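Local coordinates for protein post-proline cleaving enzyme (Rickettsia typhi, PDB 4HVT) that probably cleaves oligopeptides on the carboxyl side of proline, acting as a serine peptidase of the prolyl oligopeptidase family, at residues A[586-590]-A[591-595]; A[207-210]-A[211-215]; A[356-360]-A[361-365]; A[657-660]-A[661-665]. All coordinates share one frame; numbering follows the deposited sequence. Where two conformers were deposited one is given.

Interaction 1 (A[586-590]-A[591-595])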
# COMPACT_ATOMS: atom_id res chain seq x y z
N VAL A 586 17.96 2.02 -14.22
CA VAL A 586 17.21 2.40 -13.04
C VAL A 586 15.81 2.90 -13.42
O VAL A 586 15.64 3.66 -14.37
CB VAL A 586 17.92 3.54 -12.31
CG1 VAL A 586 17.20 3.86 -11.01
CG2 VAL A 586 19.38 3.23 -11.97
N ALA A 587 14.80 2.51 -12.64
CA ALA A 587 13.47 3.14 -12.69
C ALA A 587 13.15 3.72 -11.30
O ALA A 587 13.14 3.00 -10.32
CB ALA A 587 12.42 2.17 -13.18
N CYS A 588 13.05 5.04 -11.26
CA CYS A 588 12.81 5.85 -10.08
C CYS A 588 11.37 6.34 -10.19
O CYS A 588 11.07 7.31 -10.91
CB CYS A 588 13.79 6.97 -10.12
SG CYS A 588 13.75 8.03 -8.67
N GLU A 589 10.47 5.65 -9.50
CA GLU A 589 9.05 5.84 -9.75
C GLU A 589 8.41 6.65 -8.62
O GLU A 589 8.64 6.34 -7.44
CB GLU A 589 8.36 4.50 -9.82
CG GLU A 589 8.99 3.55 -10.80
CD GLU A 589 8.27 2.23 -10.84
OE1 GLU A 589 7.12 2.18 -11.36
OE2 GLU A 589 8.87 1.23 -10.34
N VAL A 590 7.59 7.66 -8.99
CA VAL A 590 6.86 8.56 -8.07
C VAL A 590 7.66 8.79 -6.79
O VAL A 590 7.20 8.49 -5.71
CB VAL A 590 5.42 8.15 -7.81
CG1 VAL A 590 4.61 8.27 -9.09
CG2 VAL A 590 5.34 6.73 -7.29
N PRO A 591 8.89 9.32 -6.95
CA PRO A 591 9.82 9.26 -5.85
C PRO A 591 9.63 10.36 -4.83
O PRO A 591 9.05 11.39 -5.13
CB PRO A 591 11.18 9.52 -6.50
CG PRO A 591 10.87 10.36 -7.69
CD PRO A 591 9.54 9.85 -8.17
N ILE A 592 10.10 10.08 -3.62
CA ILE A 592 10.55 11.14 -2.70
C ILE A 592 12.07 11.12 -2.90
O ILE A 592 12.68 10.05 -2.95
CB ILE A 592 10.11 10.91 -1.22
CG1 ILE A 592 10.46 12.15 -0.41
CG2 ILE A 592 10.66 9.64 -0.60
CD1 ILE A 592 9.96 12.06 1.04
N LEU A 593 12.67 12.29 -3.06
CA LEU A 593 14.11 12.28 -3.26
C LEU A 593 14.83 13.55 -2.87
O LEU A 593 16.00 13.49 -2.55
CB LEU A 593 14.47 11.86 -4.67
CG LEU A 593 14.47 12.66 -5.94
CD1 LEU A 593 15.50 13.79 -6.00
CD2 LEU A 593 14.73 11.65 -7.09
N ASP A 594 14.12 14.67 -2.90
CA ASP A 594 14.70 15.94 -2.36
C ASP A 594 14.61 15.94 -0.83
O ASP A 594 13.66 16.45 -0.25
CB ASP A 594 14.03 17.16 -2.96
CG ASP A 594 14.72 18.47 -2.53
OD1 ASP A 594 15.53 18.46 -1.57
OD2 ASP A 594 14.43 19.52 -3.16
N MET A 595 15.58 15.32 -0.19
CA MET A 595 15.51 15.07 1.25
C MET A 595 15.86 16.32 2.09
O MET A 595 15.65 16.32 3.31
CB MET A 595 16.34 13.83 1.60
CG MET A 595 15.94 12.58 0.77
SD MET A 595 14.16 12.33 0.66
CE MET A 595 13.72 11.94 2.34
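Cys588 and Pro591 make a short-range apolar contact at a strand end of the alpha/beta-hydrolase fold, where the chain leaves the central sheet and becomes a loop. Strand 585-589 lies between the parallel strands 560-565 and 640-646. It ends abruptly: Val590 adopts phi 33° and psi 59°, a left-handed conformation seldom taken by a beta-branched residue, and the chain swings aside. The next residue is a proline with no N-H to offer, so the 3.0 Å between Glu589 O and Pro591 N is mere proximity. Val590 N, by contrast, is held by Thr644 OG1 on the adjoining strand.

The turn sorts its side chains. That of Val590 leads away from the loop and packs against Asp649 and His682, which with Ser566 have the arrangement of a Ser-His-Asp triad; the strand end therefore borders what is probably the active site. Glu589 also points away from the loop, and its OE1 is hydrogen-bonded to Tyr694 OH on helix 688-706. The Cys588 sulfur meets the loop. It extends anti to the backbone nitrogen (chi1 -175°) and rests against two ring carbons of the proline at once, SG standing 3.7 Å from Pro591 CB and 3.8 Å from Pro591 CG. Nothing polar passes between these side chains, all of them buried; the fit is van der Waals alone. Beyond the proline, Leu593 turns back toward the strand and brings one branch to the same sulfur, Leu593 CD2 lying 4.1 Å from Cys588 SG.

Interaction 2 (A[207-210]-A[211-215])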
# COMPACT_ATOMS: atom_id res chain seq x y z
N ASN A 207 -9.11 25.66 6.48
CA ASN A 207 -8.06 25.56 7.48
C ASN A 207 -8.09 24.29 8.35
O ASN A 207 -7.22 24.13 9.21
CB ASN A 207 -8.01 26.79 8.37
CG ASN A 207 -9.17 26.88 9.35
OD1 ASN A 207 -10.24 26.33 9.11
ND2 ASN A 207 -8.95 27.58 10.45
N GLU A 208 -9.06 23.39 8.10
CA GLU A 208 -9.24 22.20 8.93
C GLU A 208 -8.35 21.07 8.43
O GLU A 208 -8.80 19.99 8.10
CB GLU A 208 -10.69 21.76 8.98
CG GLU A 208 -11.56 22.72 9.76
CD GLU A 208 -13.01 22.32 9.82
OE1 GLU A 208 -13.54 21.83 8.78
OE2 GLU A 208 -13.61 22.53 10.90
N ILE A 209 -7.05 21.37 8.38
CA ILE A 209 -6.03 20.43 7.91
C ILE A 209 -4.78 20.56 8.78
O ILE A 209 -4.54 21.60 9.38
CB ILE A 209 -5.66 20.59 6.42
CG1 ILE A 209 -5.26 22.03 6.14
CG2 ILE A 209 -6.84 20.19 5.55
CD1 ILE A 209 -4.72 22.25 4.74
N THR A 210 -4.00 19.48 8.87
CA THR A 210 -2.74 19.49 9.59
C THR A 210 -1.67 19.99 8.65
O THR A 210 -1.90 20.23 7.46
CB THR A 210 -2.34 18.09 10.06
OG1 THR A 210 -2.05 17.27 8.92
CG2 THR A 210 -3.48 17.43 10.87
N SER A 211 -0.44 20.10 9.17
CA SER A 211 0.71 20.47 8.35
C SER A 211 1.08 19.43 7.32
O SER A 211 1.82 19.75 6.33
CB SER A 211 1.91 20.72 9.26
OG SER A 211 1.67 21.94 9.96
N SER A 212 0.56 18.20 7.49
CA SER A 212 0.75 17.13 6.52
C SER A 212 -0.41 17.14 5.49
O SER A 212 -0.44 16.30 4.55
CB SER A 212 0.80 15.76 7.25
OG SER A 212 1.94 15.70 8.11
N LEU A 213 -1.34 18.08 5.68
CA LEU A 213 -2.45 18.42 4.78
C LEU A 213 -3.61 17.43 4.85
O LEU A 213 -4.53 17.53 4.06
CB LEU A 213 -2.01 18.71 3.33
CG LEU A 213 -0.83 19.67 3.16
CD1 LEU A 213 -0.48 19.86 1.68
CD2 LEU A 213 -1.06 20.98 3.84
N TYR A 214 -3.61 16.57 5.86
CA TYR A 214 -4.75 15.67 6.11
C TYR A 214 -5.81 16.42 6.91
O TYR A 214 -5.50 17.34 7.67
CB TYR A 214 -4.32 14.42 6.86
CG TYR A 214 -3.39 13.55 6.10
CD1 TYR A 214 -3.85 12.86 4.99
CD2 TYR A 214 -2.04 13.44 6.43
CE1 TYR A 214 -2.98 12.08 4.24
CE2 TYR A 214 -1.16 12.68 5.64
CZ TYR A 214 -1.65 12.01 4.56
OH TYR A 214 -0.82 11.19 3.80
N PRO A 215 -7.06 15.99 6.79
CA PRO A 215 -8.10 16.59 7.67
C PRO A 215 -7.74 16.50 9.15
O PRO A 215 -7.30 15.43 9.62
CB PRO A 215 -9.33 15.74 7.39
CG PRO A 215 -9.10 15.18 5.99
CD PRO A 215 -7.60 14.90 5.95
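Thr210 OG1 is gripped twice: Ser212 N donates to it across 3.1 Å, closing an ST turn, and the hydroxyl is also hydrogen-bonded to the carbonyl oxygen of Ile241. A chi1 of 67° sets the oxygen between the threonine's own nitrogen and carbonyl carbon, facing the amide two residues ahead. The N-H...O angle is 140°, a bent bond.

The same residue anchors the backbone at both of its ends. Leu213 N donates to Thr210 O at 2.8 Å and closes a type I turn over Thr210-Leu213. Thr210 N in return donates to Tyr214 O at 2.9 Å. With Leu213 in the left-handed region (phi 78°), this pair of bonds is the classic type I turn with a G1 beta bulge, here built with leucine where glycine is usual. One further step back, Ile209 and Pro215 form a single bridge, supported by Ile209 CA 3.1 Å from Tyr214 O and by Pro215 CA 3.5 Å from Glu208 O, both C-H...O contacts. Ile209 and Leu213 lie side by side, pointing the same way, with Ile209 CD1 touching Leu213 CD2 at 4.0 Å.

The loop links the antiparallel neighbours 197-200 and 217-222 of a four-stranded propeller sheet. Glu208 ties it to that sheet through Tyr219 and Lys232, Tyr214 makes a cation-pi contact with Lys186 on strand 185-186 of another sheet, and Ser212 touches His605 and Ser606, in the loop leading to helix 608-611.

Interaction 3 (A[356-360]-A[361-365]); sequences STTKD and RVFLA
Strands 350-357 and 362-368 form an antiparallel hairpin of the beta-propeller in which Ser356 and Phe363 are a hydrogen-bonded pair (Phe363 N to Ser356 O 2.8 Å), Thr357 and Val362 a non-hydrogen-bonded one, and a nearly straight 2.8 Å bond from Thr358 N to Arg361 O closes the loop. Inside that loop Thr358 OG1, its chi1 at 73°, receives two weak bonds, from Arg361 N at 3.1 Å and from Asp360 N. The methyl of the same residue approaches the Phe363 ring obliquely, Thr358 CG2 being 3.8 Å from Phe363 CE1, while Ser356 O lies at the edge of that ring.

Arg361 folds back on its predecessor. A bend at chi2 (-74°) brings the guanidinium round so that NH1 donates to Asp360 O at 2.8 Å, the oxygen lying close to the guanidinium plane. Asp360 itself sends its carboxylate to His430 NE2, and Asp360 O has a second partner in Thr378 OG1 on strand 371-380. Asp360 OD1 and Arg361 NH1 are 4.2 Å apart with no N-H directed between them, so the directed bond of this guanidinium here is to a peptide oxygen, and the nearby opposite charge would probably add an undirected attraction.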
# COMPACT_ATOMS: atom_id res chain seq x y z
N SER A 356 -7.58 -11.49 11.20
CA SER A 356 -8.83 -11.37 10.44
C SER A 356 -9.83 -12.24 11.18
O SER A 356 -9.45 -13.28 11.75
CB SER A 356 -8.65 -11.80 9.00
OG SER A 356 -9.66 -11.28 8.15
N THR A 357 -11.08 -11.84 11.18
CA THR A 357 -12.04 -12.48 12.05
C THR A 357 -13.23 -13.01 11.24
O THR A 357 -13.64 -12.35 10.25
CB THR A 357 -12.56 -11.41 13.07
OG1 THR A 357 -11.42 -10.88 13.80
CG2 THR A 357 -13.46 -12.02 14.05
N THR A 358 -13.74 -14.18 11.65
CA THR A 358 -15.02 -14.72 11.19
C THR A 358 -15.97 -14.76 12.38
O THR A 358 -15.61 -14.40 13.52
CB THR A 358 -14.92 -16.08 10.53
OG1 THR A 358 -14.66 -17.10 11.54
CG2 THR A 358 -13.86 -16.09 9.46
N LYS A 359 -17.19 -15.20 12.12
CA LYS A 359 -18.20 -15.31 13.19
C LYS A 359 -17.67 -16.03 14.42
O LYS A 359 -18.00 -15.67 15.56
CB LYS A 359 -19.43 -16.06 12.67
CG LYS A 359 -20.64 -16.06 13.61
CD LYS A 359 -21.76 -16.94 13.09
CE LYS A 359 -22.64 -16.28 12.06
NZ LYS A 359 -23.79 -17.15 11.63
N ASP A 360 -16.92 -17.12 14.21
CA ASP A 360 -16.52 -17.96 15.31
C ASP A 360 -15.02 -18.30 15.34
O ASP A 360 -14.59 -19.09 16.15
CB ASP A 360 -17.37 -19.22 15.33
CG ASP A 360 -17.17 -20.06 14.12
OD1 ASP A 360 -16.35 -19.73 13.25
OD2 ASP A 360 -17.87 -21.09 14.04
N ARG A 361 -14.20 -17.64 14.52
CA ARG A 361 -12.76 -17.87 14.56
C ARG A 361 -11.97 -16.56 14.37
O ARG A 361 -12.41 -15.67 13.63
CB ARG A 361 -12.34 -18.84 13.42
CG ARG A 361 -12.86 -20.24 13.66
CD ARG A 361 -12.09 -20.96 14.75
NE ARG A 361 -12.47 -22.35 14.87
CZ ARG A 361 -13.50 -22.79 15.61
NH1 ARG A 361 -14.32 -21.92 16.24
NH2 ARG A 361 -13.78 -24.10 15.70
N VAL A 362 -10.79 -16.53 14.97
CA VAL A 362 -9.81 -15.49 14.72
C VAL A 362 -8.65 -16.16 13.97
O VAL A 362 -8.20 -17.23 14.37
CB VAL A 362 -9.27 -14.97 16.03
CG1 VAL A 362 -8.23 -13.90 15.77
CG2 VAL A 362 -10.46 -14.48 16.90
N PHE A 363 -8.21 -15.56 12.87
CA PHE A 363 -7.07 -15.99 12.11
C PHE A 363 -5.89 -15.07 12.40
O PHE A 363 -6.03 -13.83 12.33
CB PHE A 363 -7.37 -15.83 10.60
CG PHE A 363 -8.30 -16.89 10.05
CD1 PHE A 363 -9.65 -16.97 10.43
CD2 PHE A 363 -7.85 -17.74 9.09
CE1 PHE A 363 -10.49 -17.90 9.86
CE2 PHE A 363 -8.68 -18.70 8.56
CZ PHE A 363 -9.97 -18.78 8.90
N LEU A 364 -4.77 -15.67 12.79
CA LEU A 364 -3.57 -14.97 13.08
C LEU A 364 -2.59 -15.37 12.01
O LEU A 364 -2.12 -16.51 11.98
CB LEU A 364 -3.03 -15.35 14.45
CG LEU A 364 -1.59 -14.94 14.80
CD1 LEU A 364 -1.37 -13.43 14.71
CD2 LEU A 364 -1.09 -15.55 16.05
N ALA A 365 -2.27 -14.40 11.17
CA ALA A 365 -1.34 -14.57 10.08
C ALA A 365 -0.01 -13.94 10.46
O ALA A 365 0.05 -12.78 10.93
CB ALA A 365 -1.89 -13.99 8.81

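Interaction 4 (A[657-660]-A[661-665])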
# COMPACT_ATOMS: atom_id res chain seq x y z
N GLY A 657 10.43 14.19 -8.76
CA GLY A 657 10.77 13.58 -10.07
C GLY A 657 11.23 14.68 -11.04
O GLY A 657 12.23 14.52 -11.77
N ARG A 658 10.52 15.80 -11.02
CA ARG A 658 10.80 16.90 -11.91
C ARG A 658 12.20 17.44 -11.67
O ARG A 658 12.98 17.58 -12.62
CB ARG A 658 9.83 18.03 -11.68
CG ARG A 658 8.51 17.83 -12.34
CD ARG A 658 7.49 18.77 -11.73
NE ARG A 658 6.19 18.71 -12.38
CZ ARG A 658 5.18 19.53 -12.10
NH1 ARG A 658 5.32 20.53 -11.22
NH2 ARG A 658 4.03 19.38 -12.74
N ILE A 659 12.55 17.75 -10.42
CA ILE A 659 13.94 18.26 -10.13
C ILE A 659 15.10 17.31 -10.46
O ILE A 659 16.20 17.74 -10.97
CB ILE A 659 14.05 18.85 -8.68
CG1 ILE A 659 15.33 19.66 -8.53
CG2 ILE A 659 14.00 17.81 -7.53
CD1 ILE A 659 15.37 20.89 -9.39
N PHE A 660 14.87 16.00 -10.22
CA PHE A 660 15.86 15.02 -10.55
C PHE A 660 16.09 15.03 -12.08
O PHE A 660 17.18 14.99 -12.50
CB PHE A 660 15.41 13.68 -10.08
CG PHE A 660 16.47 12.63 -10.04
CD1 PHE A 660 17.72 12.89 -9.52
CD2 PHE A 660 16.12 11.31 -10.37
CE1 PHE A 660 18.67 11.91 -9.46
CE2 PHE A 660 17.06 10.33 -10.28
CZ PHE A 660 18.34 10.63 -9.80
N GLU A 661 14.99 14.99 -12.85
CA GLU A 661 15.07 15.09 -14.34
C GLU A 661 15.78 16.39 -14.75
O GLU A 661 16.65 16.41 -15.62
CB GLU A 661 13.68 15.07 -14.93
CG GLU A 661 13.51 15.39 -16.41
CD GLU A 661 14.26 14.42 -17.34
OE1 GLU A 661 14.94 13.45 -16.92
OE2 GLU A 661 14.21 14.69 -18.57
N TYR A 662 15.38 17.49 -14.13
CA TYR A 662 15.94 18.78 -14.52
C TYR A 662 17.45 18.83 -14.33
O TYR A 662 18.17 19.29 -15.24
CB TYR A 662 15.25 19.92 -13.77
CG TYR A 662 15.72 21.31 -14.22
CD1 TYR A 662 16.84 21.88 -13.69
CD2 TYR A 662 14.97 22.01 -15.13
CE1 TYR A 662 17.25 23.15 -14.09
CE2 TYR A 662 15.36 23.25 -15.57
CZ TYR A 662 16.49 23.81 -15.04
OH TYR A 662 16.81 25.05 -15.49
N VAL A 663 17.92 18.35 -13.19
CA VAL A 663 19.35 18.35 -12.91
C VAL A 663 20.10 17.30 -13.75
O VAL A 663 21.15 17.60 -14.32
CB VAL A 663 19.67 18.19 -11.41
CG1 VAL A 663 21.18 18.34 -11.18
CG2 VAL A 663 18.92 19.25 -10.64
N LEU A 664 19.55 16.08 -13.85
CA LEU A 664 20.25 15.03 -14.56
C LEU A 664 20.29 15.32 -16.05
O LEU A 664 21.29 15.02 -16.73
CB LEU A 664 19.57 13.67 -14.32
CG LEU A 664 20.19 12.78 -13.26
CD1 LEU A 664 19.36 11.49 -13.19
CD2 LEU A 664 21.62 12.41 -13.61
N ALA A 665 19.21 15.89 -16.57
CA ALA A 665 19.19 16.31 -17.99
C ALA A 665 20.45 17.02 -18.37
O ALA A 665 20.89 16.94 -19.54
CB ALA A 665 18.01 17.24 -18.27
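The Phe660 ring carries Leu664 CD1 on one face: the methyl sits 3.8 Å from the ring centroid and 18° off the normal, a CH-pi contact displaced toward the rim, where Leu664 CD1 is 3.6 Å from Phe660 CZ. Ile643 and Leu593 also pack against the phenylalanine. Its chi1 of -165° carries the ring out from the side of the helix, and Leu664, whose chi1 of -98° departs from a staggered value, lies alongside, pointing the same way.

The two residues are one turn apart on helix 655-664, which crosses over from strand 640-646 to the parallel strand 672-677 in a beta-alpha-beta unit of the hydrolase sheet. Its i to i+4 bonds are regular, such as Tyr662 N to Arg658 O at 2.8 Å. On another flank Ile659 and Val663 also lie side by side, Ile659 CD1 reaching Val663 CG2 at 4.1 Å; Val663 CG2 also lies close to the backbone, 3.1 Å from Ile659 O. The buried charged residues bind other parts of the chain. Arg658 NE forms a salt bridge with Glu676, and its NH1 and NH2 bond to the carbonyls of Leu27, Glu29 and Ala30. Glu661 is bent at chi2 and divides its carboxylate, OE1 bonding to Thr672 OG1 and OE2 forming a salt bridge with Arg42 of helix 34-51.

Interactions 1 and 4 belong together. Their centres are 10 Å apart, and they join where Leu593 CD2 lies 3.6 Å from Phe660 CG, so the loop leaving strand 585-589 packs directly on helix 655-664; Pro591 CG adds a looser touch, 4.0 Å from Gly657 N. Of the four, interaction 1 is the one in contact with the probable catalytic triad, through Val590. Interaction 2 belongs to the propeller yet comes within about 11 Å of interaction 1, nearest atoms, facing the hydrolase domain. Interaction 3, in the same propeller, is remote: its centre lies 36 Å from that of interaction 2 and 48 Å from that of interaction 4.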